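Local structure of uncharacterized protein (5AZ0) at residues I142-G146 and M341-K345. The protein is an aldo-keto reductase of the silkworm (AKR2E5) that probably reduces carbonyl groups of aldehydes and ketones to alcohols with a nicotinamide cofactor. Numbering follows the deposited sequence.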
loop_
_atom_site.group_PDB
_atom_site.type_symbol
_atom_site.label_atom_id
_atom_site.label_comp_id
_atom_site.label_asym_id
_atom_site.label_seq_id
_atom_site.Cartn_x
_atom_site.Cartn_y
_atom_site.Cartn_z
ATOM N N ILE A 142 8.229 -14.582 -10.680
ATOM C CA ILE A 142 9.196 -15.423 -10.006
ATOM C C ILE A 142 8.549 -16.680 -9.386
ATOM O O ILE A 142 7.663 -16.561 -8.507
ATOM C CB ILE A 142 9.911 -14.643 -8.870
ATOM C CG1 ILE A 142 10.501 -13.353 -9.481
ATOM C CG2 ILE A 142 11.016 -15.477 -8.220
ATOM C CD1 ILE A 142 11.181 -12.452 -8.503
ATOM N N SER A 143 9.050 -17.873 -9.752
ATOM C CA SER A 143 8.541 -19.130 -9.159
ATOM C C SER A 143 8.804 -19.182 -7.677
ATOM O O SER A 143 9.590 -18.419 -7.106
ATOM C CB SER A 143 9.098 -20.412 -9.842
ATOM O OG SER A 143 10.380 -20.738 -9.290
ATOM N N GLN A 144 8.128 -20.104 -7.007
ATOM C CA GLN A 144 8.364 -20.327 -5.587
ATOM C C GLN A 144 9.792 -20.802 -5.312
ATOM O O GLN A 144 10.227 -20.748 -4.177
ATOM C CB GLN A 144 7.349 -21.437 -5.033
ATOM C CG GLN A 144 5.852 -21.171 -5.358
ATOM C CD GLN A 144 5.307 -21.703 -6.729
ATOM O OE1 GLN A 144 5.903 -21.584 -7.894
ATOM N NE2 GLN A 144 4.106 -22.284 -6.602
ATOM N N GLU A 145 10.490 -21.352 -6.322
ATOM C CA GLU A 145 11.893 -21.725 -6.130
ATOM C C GLU A 145 12.901 -20.636 -6.577
ATOM O O GLU A 145 14.081 -20.863 -6.502
ATOM C CB GLU A 145 12.175 -23.045 -6.840
ATOM C CG GLU A 145 11.468 -24.222 -6.137
ATOM C CD GLU A 145 9.999 -24.342 -6.502
ATOM O OE1 GLU A 145 9.616 -24.040 -7.666
ATOM O OE2 GLU A 145 9.221 -24.765 -5.624
ATOM N N GLY A 146 12.446 -19.464 -7.022
ATOM C CA GLY A 146 13.356 -18.373 -7.329
ATOM C C GLY A 146 13.663 -18.328 -8.795
ATOM O O GLY A 146 14.504 -17.580 -9.170
ATOM N N MET A 341 10.186 -14.906 1.397
ATOM C CA MET A 341 9.727 -14.106 0.287
ATOM C C MET A 341 9.206 -14.980 -0.854
ATOM O O MET A 341 8.926 -14.462 -1.936
ATOM C CB MET A 341 10.886 -13.239 -0.216
ATOM C CG MET A 341 11.659 -12.501 0.877
ATOM S SD MET A 341 10.671 -11.442 1.886
ATOM C CE MET A 341 9.979 -10.361 0.642
ATOM N N ARG A 342 9.075 -16.297 -0.630
ATOM C CA ARG A 342 8.718 -17.247 -1.693
ATOM C C ARG A 342 7.653 -18.321 -1.329
ATOM O O ARG A 342 6.893 -18.728 -2.188
ATOM C CB ARG A 342 9.984 -17.982 -2.158
ATOM C CG ARG A 342 10.914 -17.196 -3.057
ATOM C CD ARG A 342 12.174 -17.994 -3.497
ATOM N NE ARG A 342 13.054 -18.496 -2.429
ATOM C CZ ARG A 342 13.132 -19.762 -1.950
ATOM N NH1 ARG A 342 12.360 -20.769 -2.382
ATOM N NH2 ARG A 342 14.008 -20.037 -0.972
ATOM N N LYS A 343 7.684 -18.839 -0.096
ATOM C CA LYS A 343 6.861 -19.987 0.352
ATOM C C LYS A 343 6.422 -19.695 1.755
ATOM O O LYS A 343 7.236 -19.363 2.590
ATOM C CB LYS A 343 7.657 -21.298 0.372
ATOM C CG LYS A 343 7.994 -21.827 -1.013
ATOM C CD LYS A 343 8.968 -23.032 -0.994
ATOM C CE LYS A 343 8.765 -23.834 -2.270
ATOM N NZ LYS A 343 9.896 -24.677 -2.670
ATOM N N TRP A 344 5.125 -19.809 2.018
ATOM C CA TRP A 344 4.586 -19.558 3.361
ATOM C C TRP A 344 3.163 -20.190 3.482
ATOM O O TRP A 344 2.528 -20.512 2.455
ATOM C CB TRP A 344 4.555 -18.031 3.650
ATOM C CG TRP A 344 3.510 -17.268 2.756
ATOM C CD1 TRP A 344 2.213 -16.958 3.079
ATOM C CD2 TRP A 344 3.709 -16.786 1.416
ATOM N NE1 TRP A 344 1.600 -16.316 2.035
ATOM C CE2 TRP A 344 2.488 -16.208 0.995
ATOM C CE3 TRP A 344 4.801 -16.770 0.543
ATOM C CZ2 TRP A 344 2.329 -15.628 -0.252
ATOM C CZ3 TRP A 344 4.635 -16.215 -0.710
ATOM C CH2 TRP A 344 3.386 -15.646 -1.096
ATOM N N LYS A 345 2.667 -20.291 4.718
ATOM C CA LYS A 345 1.283 -20.677 5.007
ATOM C C LYS A 345 0.480 -19.460 5.538
ATOM O O LYS A 345 1.056 -18.561 6.165
ATOM C CB LYS A 345 1.240 -21.898 5.996
ATOM C CG LYS A 345 1.123 -21.574 7.507
ATOM C CD LYS A 345 0.599 -22.751 8.349
ATOM C CE LYS A 345 0.134 -22.322 9.748
ATOM N NZ LYS A 345 -1.172 -21.591 9.738
#
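Two basic side chains of the C-terminal tail, Arg342 and Lys343, clasp a tight turn in the loop between strand 133-136 and helix 153-165. The turn is type I, running from Ser143 to Gly146 and closed by the backbone bond from Gly146 N to Ser143 O (3.0 Å). Ser143 OG accepts a hydrogen bond from Val147 N, just past the turn, and a weak one from Glu145 N (3.0 Å). Gly146 ends the turn with positive phi (97°), where a CB would jam against the carbonyl oxygen of Glu145.

One polar link is a hydrogen bond: Arg342 NH1 donates to Gln144 O at 2.8 Å and nearly straight (163°), the carbonyl lying at the edge of the guanidinium near its plane. Arg342 NE bonds to Ile337 O, so one guanidinium joins the turn to an earlier part of the tail. The charged link is a salt bridge, Lys343 NZ to Glu145 OE2 at 3.0 Å, between two exposed side chains at the surface.

Aliphatic carbons fill in between these bonds. Arg342 CD lies 3.8 Å from Gly146 N, and Lys343 CE 3.9 Å from Gln144 CB; the backbones come closest at Gln144 and Arg342, with CA atoms 5.0 Å apart.

Beyond the clasp, Trp344 packs edge-to-face against Phe74 and Trp106, while Tyr321 OH hydrogen-bonds Gly146 O. In this (β/α)8 barrel, the contact joins the long loop after the fourth strand to the C-terminal segment, which correspond to loops A and C of aldo-keto reductases and, as in relatives, probably border the substrate pocket.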